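Local coordinates for protein endo-1,4-beta-mannanase (Eisenia fetida, PDB 5Y6T) that probably hydrolyses internal beta-1,4-mannosidic linkages in mannan polysaccharides, as an endo-acting mannanase of glycoside hydrolase family 5, at residues 82-86 with 136-141; 141-147 with 210-215; 279-284 with 314-320; 234-238 with 286-290. All coordinates share one frame; numbering follows the deposited sequence. Where two conformers were deposited one is given.

Interaction 1. Residues 82-86 with 136-141; sequences GNGYV and SKLQTY
Val86 N donates a hydrogen bond to Thr140 OG1 at 2.8 Å, a nearly straight bond (162° at the hydrogen) that ties the loop 82-86 to the helix. The same hydroxyl donates to Lys137 O at 2.6 Å, in the carbonyl plane and on a lone pair, because a chi1 of 70° folds OG1 back over its own helix. OG1 is thus gripped as both acceptor and donor, and Lys137 O also receives Tyr141 N. Next to this polar pair, Val86 CG2 rests on Tyr141 CB at 3.8 Å, the two side chains running side by side. The loop is the turn of a small antiparallel hairpin, between strands 79-80 and 86-88, which follows barrel strand 65-72 and here leans on helix 135-152 of the (beta/alpha)8 barrel. Farther along, the extended Lys137 chain crosses the Tyr85 ring at about a right angle: Lys137 CG comes 3.6 Å from Tyr85 CE1, and Lys137 CE sits over one face of the ring, toward its rim. Lys137 NZ then makes a weak hydrogen bond to Asn83 O at 3.1 Å. Ser136 OG lies by the ring edge, 3.5 Å from Tyr85 CE1, though its bond is to Asp134. Behind the turn, Asp81 OD1 accepts from the backbone N atoms of both Asn83 and Tyr85, while Gly84, with a phi of 93°, supplies a bend that suits glycine. Tyr141 OH bonds to His71.

Interaction 2. Residues 141-147 with 210-215; sequences YIDQALV and KQTAAI
Gln211 stands its amide almost perpendicular to the Tyr141 ring, the two planes 88° apart, and brings Gln211 OE1 in at a slant, 3.1 Å from Tyr141 CE2. The amide gets there because CG lies beside the backbone N (chi1 -68°) and the chain then runs out extended. Its polar ends are used elsewhere: OE1 accepts from Trp118 NE1, and NE2 donates to Phe207 O one turn back. The aliphatic part of Gln211 serves as packing surface. Leu146 crosses it at about a right angle, Leu146 CD2 lying 3.9 Å from Gln211 CB, while Ile142 CG1 slants past Gln211 CG. Helices 135-152 and 201-218 follow consecutive parallel strands, 112-119 and 159-163, and so are neighbours in the outer layer of the (beta/alpha)8 barrel; their segments here cross at -54° with axes 10.4 Å apart. A leucine in place of Gln211 would probably leave Trp118 NE1 without its acceptor, cost Phe207 O its side-chain donor and take away the polar group that faces Tyr141. Ala214 takes the contact with its single methyl: Ile142 CG2 presses on Ala214 CB at a tight 3.5 Å, and Val147 CG2 reaches the same methyl at 4.0 Å. Leu146 CD2 also slants against Ile215 CG1 at 3.9 Å. Helix 135-152 widens here into a pi turn, where Tyr141 O accepts from both Ala145 N and Leu146 N and Val147 N bonds to Ile142 O.

Interaction 3. Residues 279-284 with 314-320; sequences PLLVPN and WAYTQGY
A chi1 of -179° swings the indole of Trp314 away from its backbone N and over the loop 279-284, while Tyr320, with CG anti to its carbonyl carbon, sends its hydroxyl to the same spot. Both donate to Val282 O from opposite faces of that carbonyl's plane: Trp314 NE1 at 3.2 Å, with the oxygen in the indole plane, and Tyr320 OH at 2.7 Å. The indole is sandwiched, Leu280 O lying above one face toward the rim and Gln318 CG over the centre of the other. Asn284 CB lies over the face of the Tyr320 ring in a CH-pi contact, 3.6 Å from the centroid. Asn284 N donates to Gln318 O at 2.9 Å, nearly in line with the C=O, and Asn284 ND2 gives a weak bond to Gly319 O; Asn284 OD1 is held by Asn293. The contact joins the loop between barrel strands 262-266 and 293-297 to the end of helix 308-317, where Gly319 (phi 103°) turns the chain toward strand 322-325. Since one carbonyl takes both donors, the indole N-H and the phenol O-H find an acceptor at a single point, and each ring is tethered there.

Interaction 4. Residues 234-238 with 286-290; sequences QTDQF and QYNLD
An ST turn at Thr235 forms the polar centre of this contact between two barrel loops, and Tyr287 O is what it grips. Thr235 OG1 donates to that carbonyl at 3.0 Å, in its plane and on a lone pair, and accepts from Gln237 N at 3.1 Å, the bond that closes the turn. Chi1 of -177° puts OG1 opposite the backbone N and turned to Tyr287. A water adds a second link, accepting from Asp236 N and donating to Tyr287 O at 2.7 Å. One segment follows strand 223-228 and the other strand 262-266, so the loops belong to adjacent parallel strands of the (beta/alpha)8 barrel. A valine at Thr235 would probably leave Gln237 N without its acceptor, open the ST turn and leave the water as the remaining polar link to Tyr287 O. Thr235 CG2 packs on Tyr287 CD1 at 3.6 Å, their side chains crossing at about a right angle. Phe238 CE2 lies 3.7 Å from Tyr287 CD1, the two rings meeting obliquely with planes 71° apart; Gln286 OE1 lies in the Phe238 plane beside CZ. Tyr287 OH bonds to Ser277 O. At the other end Leu289 CD2 presses to 3.2 Å from Gln234 O, a buried carbonyl with no hydrogen-bond partner in the model, while the Gln234 amide is held by Gln264, Ser228 and Leu226.

The four contacts fall into two groups on the barrel. Interactions 1 and 2 touch, their centres 12 Å apart: both use helix 135-152 and share Tyr141, so the hairpin loop, this helix and helix 201-218 pack in succession. Interactions 3 and 4 lie with centres 13 Å apart and meet through Tyr287, which packs against Pro279, Val282 and Tyr320; their segments alternate along the chain, both drawing on the loop between strands 262-266 and 293-297. Interactions 1 and 3 sit on opposite sides of the chain's centre, about 41 Å between centres. The first group closes before the second opens, so packing near the earlier strands and near the later ones is built from separate parts of the sequence.

Interaction 1. Residues 82-86 with 136-141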
# COMPACT_ATOMS: atom_id res chain seq x y z
N GLY A 82 -8.92 -25.40 11.66
CA GLY A 82 -10.34 -25.53 11.90
C GLY A 82 -11.00 -24.63 12.96
O GLY A 82 -12.21 -24.54 13.04
N ASN A 83 -10.18 -24.03 13.81
CA ASN A 83 -10.61 -23.09 14.78
C ASN A 83 -10.30 -21.62 14.44
O ASN A 83 -10.61 -20.75 15.22
CB ASN A 83 -9.98 -23.41 16.11
CG ASN A 83 -10.54 -24.71 16.70
OD1 ASN A 83 -11.74 -24.90 16.72
ND2 ASN A 83 -9.67 -25.56 17.21
N GLY A 84 -9.70 -21.37 13.29
CA GLY A 84 -9.41 -20.01 12.80
C GLY A 84 -8.03 -19.53 13.18
O GLY A 84 -7.73 -18.37 12.91
N TYR A 85 -7.21 -20.37 13.82
CA TYR A 85 -5.80 -19.98 14.11
C TYR A 85 -5.01 -20.13 12.82
O TYR A 85 -5.21 -21.05 12.00
CB TYR A 85 -5.17 -20.82 15.21
CG TYR A 85 -5.88 -20.54 16.51
CD1 TYR A 85 -5.63 -19.40 17.25
CD2 TYR A 85 -6.92 -21.33 16.89
CE1 TYR A 85 -6.33 -19.08 18.37
CE2 TYR A 85 -7.64 -21.00 18.04
CZ TYR A 85 -7.35 -19.89 18.73
OH TYR A 85 -8.07 -19.57 19.87
N VAL A 86 -4.05 -19.25 12.61
CA VAL A 86 -3.25 -19.35 11.38
C VAL A 86 -2.06 -20.34 11.59
O VAL A 86 -1.37 -20.29 12.59
CB VAL A 86 -2.75 -17.94 10.92
CG1 VAL A 86 -1.75 -18.04 9.79
CG2 VAL A 86 -3.93 -17.01 10.55
N SER A 136 -5.76 -13.23 20.01
CA SER A 136 -5.12 -14.57 20.07
C SER A 136 -4.94 -15.15 18.67
O SER A 136 -3.88 -15.71 18.34
CB SER A 136 -5.91 -15.52 21.01
OG SER A 136 -6.94 -16.26 20.36
N LYS A 137 -5.95 -14.97 17.84
CA LYS A 137 -5.83 -15.41 16.43
C LYS A 137 -4.88 -14.56 15.60
O LYS A 137 -4.04 -15.10 14.87
CB LYS A 137 -7.21 -15.49 15.79
CG LYS A 137 -7.99 -16.61 16.42
CD LYS A 137 -9.41 -16.74 15.93
CE LYS A 137 -10.15 -17.99 16.53
NZ LYS A 137 -11.62 -18.01 16.13
N LEU A 138 -4.98 -13.23 15.75
CA LEU A 138 -4.01 -12.33 15.12
C LEU A 138 -2.59 -12.69 15.46
O LEU A 138 -1.71 -12.70 14.59
CB LEU A 138 -4.33 -10.87 15.52
CG LEU A 138 -3.38 -9.84 14.92
CD1 LEU A 138 -3.38 -9.95 13.40
CD2 LEU A 138 -3.84 -8.47 15.47
N GLN A 139 -2.33 -13.05 16.73
CA GLN A 139 -0.96 -13.35 17.09
C GLN A 139 -0.44 -14.61 16.35
O GLN A 139 0.73 -14.71 16.08
CB GLN A 139 -0.82 -13.57 18.61
CG GLN A 139 0.63 -13.60 19.05
CD GLN A 139 1.37 -12.30 18.86
OE1 GLN A 139 0.78 -11.17 18.96
NE2 GLN A 139 2.64 -12.41 18.48
N THR A 140 -1.32 -15.59 16.05
CA THR A 140 -0.94 -16.73 15.25
C THR A 140 -0.64 -16.37 13.80
O THR A 140 0.32 -16.85 13.18
CB THR A 140 -1.96 -17.90 15.40
OG1 THR A 140 -3.23 -17.58 14.75
CG2 THR A 140 -2.04 -18.32 16.86
N TYR A 141 -1.43 -15.49 13.22
CA TYR A 141 -1.05 -14.86 11.93
C TYR A 141 0.33 -14.28 11.98
O TYR A 141 1.21 -14.54 11.11
CB TYR A 141 -2.09 -13.81 11.42
CG TYR A 141 -1.62 -13.23 10.10
CD1 TYR A 141 -1.61 -14.00 8.96
CD2 TYR A 141 -1.12 -11.91 10.00
CE1 TYR A 141 -1.06 -13.51 7.79
CE2 TYR A 141 -0.59 -11.43 8.86
CZ TYR A 141 -0.59 -12.21 7.73
OH TYR A 141 -0.01 -11.76 6.55

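Interaction 2. Residues 141-147 with 210-215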
# COMPACT_ATOMS: atom_id res chain seq x y z
N TYR A 141 -1.43 -15.49 13.22
CA TYR A 141 -1.05 -14.86 11.93
C TYR A 141 0.33 -14.28 11.98
O TYR A 141 1.21 -14.54 11.11
CB TYR A 141 -2.09 -13.81 11.42
CG TYR A 141 -1.62 -13.23 10.10
CD1 TYR A 141 -1.61 -14.00 8.96
CD2 TYR A 141 -1.12 -11.91 10.00
CE1 TYR A 141 -1.06 -13.51 7.79
CE2 TYR A 141 -0.59 -11.43 8.86
CZ TYR A 141 -0.59 -12.21 7.73
OH TYR A 141 -0.01 -11.76 6.55
N ILE A 142 0.57 -13.46 13.00
CA ILE A 142 1.86 -12.81 13.13
C ILE A 142 3.03 -13.80 13.25
O ILE A 142 4.04 -13.68 12.57
CB ILE A 142 1.83 -11.82 14.34
CG1 ILE A 142 0.99 -10.59 13.95
CG2 ILE A 142 3.18 -11.36 14.72
CD1 ILE A 142 0.63 -9.65 15.08
N ASP A 143 2.85 -14.80 14.06
CA ASP A 143 3.97 -15.67 14.47
C ASP A 143 4.19 -16.76 13.46
O ASP A 143 5.34 -17.12 13.21
CB ASP A 143 3.64 -16.35 15.78
CG ASP A 143 3.76 -15.44 17.00
OD1 ASP A 143 4.35 -14.33 16.93
OD2 ASP A 143 3.16 -15.88 17.99
N GLN A 144 3.10 -17.28 12.85
CA GLN A 144 3.16 -18.46 11.98
C GLN A 144 3.26 -18.11 10.50
O GLN A 144 3.70 -18.91 9.69
CB GLN A 144 1.96 -19.40 12.15
CG GLN A 144 1.73 -20.05 13.52
CD GLN A 144 2.96 -20.25 14.35
OE1 GLN A 144 3.23 -19.49 15.24
NE2 GLN A 144 3.68 -21.31 14.08
N ALA A 145 2.85 -16.91 10.14
CA ALA A 145 2.85 -16.52 8.74
C ALA A 145 3.74 -15.27 8.51
O ALA A 145 4.75 -15.36 7.78
CB ALA A 145 1.40 -16.34 8.23
N LEU A 146 3.39 -14.15 9.15
CA LEU A 146 3.97 -12.86 8.82
C LEU A 146 5.46 -12.77 9.19
O LEU A 146 6.28 -12.45 8.35
CB LEU A 146 3.18 -11.75 9.48
CG LEU A 146 3.49 -10.30 9.12
CD1 LEU A 146 3.38 -9.99 7.62
CD2 LEU A 146 2.71 -9.32 9.98
N VAL A 147 5.78 -13.03 10.46
CA VAL A 147 7.16 -12.87 10.90
C VAL A 147 8.10 -13.76 10.13
O VAL A 147 9.11 -13.26 9.62
CB VAL A 147 7.29 -13.03 12.44
CG1 VAL A 147 8.77 -13.29 12.85
CG2 VAL A 147 6.69 -11.80 13.18
N LYS A 210 -0.26 -3.58 15.32
CA LYS A 210 0.39 -4.84 15.75
C LYS A 210 1.16 -5.49 14.64
O LYS A 210 2.27 -5.99 14.87
CB LYS A 210 -0.58 -5.81 16.45
CG LYS A 210 -1.20 -5.23 17.72
CD LYS A 210 -2.34 -6.08 18.31
CE LYS A 210 -2.93 -5.53 19.62
NZ LYS A 210 -2.07 -5.64 20.81
N GLN A 211 0.56 -5.56 13.46
CA GLN A 211 1.29 -6.14 12.32
C GLN A 211 2.45 -5.30 11.83
O GLN A 211 3.50 -5.84 11.51
CB GLN A 211 0.36 -6.48 11.17
CG GLN A 211 -0.56 -7.62 11.52
CD GLN A 211 -1.62 -7.77 10.47
OE1 GLN A 211 -1.42 -8.47 9.45
NE2 GLN A 211 -2.74 -7.08 10.65
N THR A 212 2.31 -3.99 11.91
CA THR A 212 3.40 -3.11 11.53
C THR A 212 4.60 -3.34 12.47
O THR A 212 5.74 -3.44 12.02
CB THR A 212 2.98 -1.63 11.44
OG1 THR A 212 1.99 -1.45 10.39
CG2 THR A 212 4.13 -0.74 11.10
N ALA A 213 4.31 -3.41 13.77
CA ALA A 213 5.34 -3.61 14.77
C ALA A 213 6.03 -4.96 14.46
O ALA A 213 7.28 -5.07 14.47
CB ALA A 213 4.70 -3.68 16.15
N ALA A 214 5.21 -6.00 14.19
CA ALA A 214 5.76 -7.32 13.95
C ALA A 214 6.66 -7.32 12.72
O ALA A 214 7.75 -7.91 12.77
CB ALA A 214 4.67 -8.38 13.77
N ILE A 215 6.24 -6.66 11.61
CA ILE A 215 7.11 -6.52 10.43
C ILE A 215 8.50 -5.86 10.79
O ILE A 215 9.55 -6.33 10.36
CB ILE A 215 6.38 -5.73 9.31
CG1 ILE A 215 5.23 -6.59 8.77
CG2 ILE A 215 7.36 -5.25 8.29
CD1 ILE A 215 4.21 -5.66 8.03

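Interaction 3. Residues 279-284 with 314-320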
# COMPACT_ATOMS: atom_id res chain seq x y z
N PRO A 279 -5.21 14.90 -3.29
CA PRO A 279 -3.79 15.10 -3.50
C PRO A 279 -3.38 15.39 -4.91
O PRO A 279 -2.24 15.88 -5.13
CB PRO A 279 -3.15 13.83 -2.96
CG PRO A 279 -4.21 12.76 -3.12
CD PRO A 279 -5.49 13.51 -2.84
N LEU A 280 -4.26 15.13 -5.88
CA LEU A 280 -3.97 15.61 -7.23
C LEU A 280 -4.35 17.08 -7.49
O LEU A 280 -3.96 17.64 -8.52
CB LEU A 280 -4.65 14.72 -8.23
CG LEU A 280 -4.04 13.34 -8.45
CD1 LEU A 280 -4.93 12.49 -9.32
CD2 LEU A 280 -2.65 13.43 -9.09
N LEU A 281 -4.92 17.74 -6.48
CA LEU A 281 -5.32 19.16 -6.57
C LEU A 281 -4.61 20.09 -5.65
O LEU A 281 -4.65 21.33 -5.84
CB LEU A 281 -6.83 19.30 -6.37
CG LEU A 281 -7.72 19.05 -7.61
CD1 LEU A 281 -7.62 17.65 -8.13
CD2 LEU A 281 -9.16 19.44 -7.29
N VAL A 282 -4.01 19.56 -4.57
CA VAL A 282 -3.30 20.36 -3.59
C VAL A 282 -1.88 19.84 -3.49
O VAL A 282 -1.64 18.63 -3.71
CB VAL A 282 -3.96 20.36 -2.22
CG1 VAL A 282 -5.42 20.82 -2.30
CG2 VAL A 282 -3.85 19.01 -1.54
N PRO A 283 -0.93 20.71 -3.18
CA PRO A 283 0.44 20.27 -2.90
C PRO A 283 0.54 19.56 -1.57
O PRO A 283 -0.22 19.84 -0.64
CB PRO A 283 1.24 21.55 -2.93
CG PRO A 283 0.27 22.61 -2.57
CD PRO A 283 -1.10 22.18 -3.01
N ASN A 284 1.40 18.56 -1.50
CA ASN A 284 1.50 17.68 -0.33
C ASN A 284 1.80 18.52 0.96
O ASN A 284 1.41 18.16 2.05
CB ASN A 284 2.58 16.67 -0.54
CG ASN A 284 2.70 15.73 0.62
OD1 ASN A 284 1.71 15.23 1.11
ND2 ASN A 284 3.87 15.59 1.12
N TRP A 314 1.88 16.15 -11.51
CA TRP A 314 1.47 16.83 -10.30
C TRP A 314 2.16 16.15 -9.12
O TRP A 314 2.70 16.79 -8.27
CB TRP A 314 -0.04 16.77 -10.15
CG TRP A 314 -0.52 17.47 -8.91
CD1 TRP A 314 -0.74 16.96 -7.68
CD2 TRP A 314 -0.76 18.89 -8.81
NE1 TRP A 314 -1.06 17.96 -6.79
CE2 TRP A 314 -1.12 19.15 -7.48
CE3 TRP A 314 -0.70 19.96 -9.74
CZ2 TRP A 314 -1.47 20.47 -7.02
CZ3 TRP A 314 -1.03 21.26 -9.29
CH2 TRP A 314 -1.37 21.50 -7.92
N ALA A 315 2.13 14.81 -9.08
CA ALA A 315 2.70 14.09 -7.95
C ALA A 315 4.20 14.44 -7.80
O ALA A 315 4.70 14.68 -6.71
CB ALA A 315 2.55 12.62 -8.16
N TYR A 316 4.88 14.46 -8.94
CA TYR A 316 6.33 14.67 -9.01
C TYR A 316 6.72 16.07 -8.59
O TYR A 316 7.76 16.28 -7.93
CB TYR A 316 6.89 14.30 -10.39
CG TYR A 316 8.39 14.35 -10.40
CD1 TYR A 316 9.14 13.25 -9.92
CD2 TYR A 316 9.05 15.43 -10.88
CE1 TYR A 316 10.53 13.28 -9.87
CE2 TYR A 316 10.44 15.47 -10.88
CZ TYR A 316 11.18 14.40 -10.35
OH TYR A 316 12.55 14.41 -10.30
N THR A 317 5.91 17.04 -8.97
CA THR A 317 6.30 18.43 -8.83
C THR A 317 5.71 19.14 -7.60
O THR A 317 6.15 20.22 -7.28
CB THR A 317 5.88 19.22 -10.08
OG1 THR A 317 4.47 19.17 -10.27
CG2 THR A 317 6.61 18.69 -11.32
N GLN A 318 4.73 18.54 -6.97
CA GLN A 318 3.99 19.22 -5.87
C GLN A 318 4.17 18.48 -4.54
O GLN A 318 3.28 18.58 -3.65
CB GLN A 318 2.52 19.30 -6.27
CG GLN A 318 2.32 20.19 -7.51
CD GLN A 318 2.72 21.63 -7.23
OE1 GLN A 318 2.62 22.08 -6.12
NE2 GLN A 318 3.14 22.37 -8.27
N GLY A 319 5.30 17.79 -4.38
CA GLY A 319 5.72 17.41 -2.99
C GLY A 319 5.49 15.97 -2.55
O GLY A 319 5.77 15.60 -1.41
N TYR A 320 5.02 15.13 -3.48
CA TYR A 320 4.75 13.71 -3.17
C TYR A 320 5.98 12.85 -3.42
O TYR A 320 6.89 13.22 -4.16
CB TYR A 320 3.52 13.21 -3.93
CG TYR A 320 2.28 14.00 -3.62
CD1 TYR A 320 2.00 15.19 -4.28
CD2 TYR A 320 1.48 13.67 -2.55
CE1 TYR A 320 0.91 15.99 -3.95
CE2 TYR A 320 0.41 14.43 -2.21
CZ TYR A 320 0.10 15.60 -2.89
OH TYR A 320 -0.96 16.34 -2.50

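Interaction 4. Residues 234-238 with 286-290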
# COMPACT_ATOMS: atom_id res chain seq x y z
N GLN A 234 -5.98 10.70 6.25
CA GLN A 234 -4.54 10.84 6.41
C GLN A 234 -4.08 12.27 6.44
O GLN A 234 -2.99 12.58 6.00
CB GLN A 234 -3.82 10.02 5.36
CG GLN A 234 -3.68 8.58 5.80
CD GLN A 234 -2.74 7.69 4.99
OE1 GLN A 234 -1.71 8.13 4.57
NE2 GLN A 234 -3.07 6.38 4.89
N THR A 235 -4.94 13.17 6.94
CA THR A 235 -4.46 14.54 7.19
C THR A 235 -5.31 15.09 8.36
O THR A 235 -6.51 14.81 8.37
CB THR A 235 -4.44 15.48 5.96
OG1 THR A 235 -3.89 16.75 6.31
CG2 THR A 235 -5.82 15.74 5.32
N ASP A 236 -4.69 15.91 9.21
CA ASP A 236 -5.43 16.71 10.20
C ASP A 236 -5.79 18.11 9.66
O ASP A 236 -6.39 18.94 10.37
CB ASP A 236 -4.61 16.74 11.51
CG ASP A 236 -4.50 15.39 12.10
OD1 ASP A 236 -5.58 14.82 12.28
OD2 ASP A 236 -3.39 14.89 12.33
N GLN A 237 -5.47 18.38 8.40
CA GLN A 237 -5.83 19.62 7.75
C GLN A 237 -7.13 19.41 6.96
O GLN A 237 -7.66 18.30 6.90
CB GLN A 237 -4.72 20.06 6.79
CG GLN A 237 -3.40 20.44 7.52
CD GLN A 237 -3.51 21.62 8.45
OE1 GLN A 237 -2.94 21.64 9.57
NE2 GLN A 237 -4.18 22.63 8.00
N PHE A 238 -7.68 20.51 6.45
CA PHE A 238 -8.87 20.50 5.59
C PHE A 238 -10.13 19.94 6.24
O PHE A 238 -11.08 19.54 5.54
CB PHE A 238 -8.62 19.73 4.26
CG PHE A 238 -7.53 20.29 3.39
CD1 PHE A 238 -7.78 21.41 2.58
CD2 PHE A 238 -6.30 19.70 3.35
CE1 PHE A 238 -6.77 21.92 1.78
CE2 PHE A 238 -5.30 20.17 2.53
CZ PHE A 238 -5.53 21.29 1.75
N GLN A 286 0.49 21.17 2.03
CA GLN A 286 -0.75 21.61 2.69
C GLN A 286 -1.33 20.60 3.63
O GLN A 286 -2.08 20.99 4.51
CB GLN A 286 -1.77 22.08 1.67
CG GLN A 286 -1.32 23.40 1.05
CD GLN A 286 -2.24 23.96 0.03
OE1 GLN A 286 -3.30 23.39 -0.24
NE2 GLN A 286 -1.85 25.07 -0.55
N TYR A 287 -0.97 19.32 3.49
CA TYR A 287 -1.40 18.34 4.44
C TYR A 287 -0.67 18.39 5.78
O TYR A 287 -1.12 17.74 6.78
CB TYR A 287 -1.30 16.91 3.87
CG TYR A 287 -2.16 16.64 2.68
CD1 TYR A 287 -3.52 16.90 2.74
CD2 TYR A 287 -1.64 16.09 1.54
CE1 TYR A 287 -4.34 16.64 1.63
CE2 TYR A 287 -2.43 15.79 0.45
CZ TYR A 287 -3.77 16.05 0.50
OH TYR A 287 -4.55 15.76 -0.63
N ASN A 288 0.45 19.10 5.82
CA ASN A 288 1.29 19.29 7.02
C ASN A 288 1.59 17.95 7.77
O ASN A 288 1.24 17.75 8.97
CB ASN A 288 0.67 20.28 8.00
CG ASN A 288 1.70 20.74 8.99
OD1 ASN A 288 2.90 20.68 8.70
ND2 ASN A 288 1.26 21.02 10.20
N LEU A 289 2.09 16.99 7.00
CA LEU A 289 2.39 15.64 7.49
C LEU A 289 3.78 15.54 8.04
O LEU A 289 4.69 16.24 7.57
CB LEU A 289 2.19 14.60 6.35
CG LEU A 289 0.79 14.59 5.76
CD1 LEU A 289 0.70 13.78 4.47
CD2 LEU A 289 -0.26 14.14 6.74
N ASP A 290 3.93 14.61 8.97
CA ASP A 290 5.21 14.20 9.57
C ASP A 290 5.94 13.03 8.93
O ASP A 290 6.89 12.47 9.51
CB ASP A 290 5.06 13.99 11.11
CG ASP A 290 4.09 12.86 11.46
OD1 ASP A 290 3.44 12.32 10.56
OD2 ASP A 290 3.77 12.68 12.69
O HOH W 1 -1.94 16.82 9.18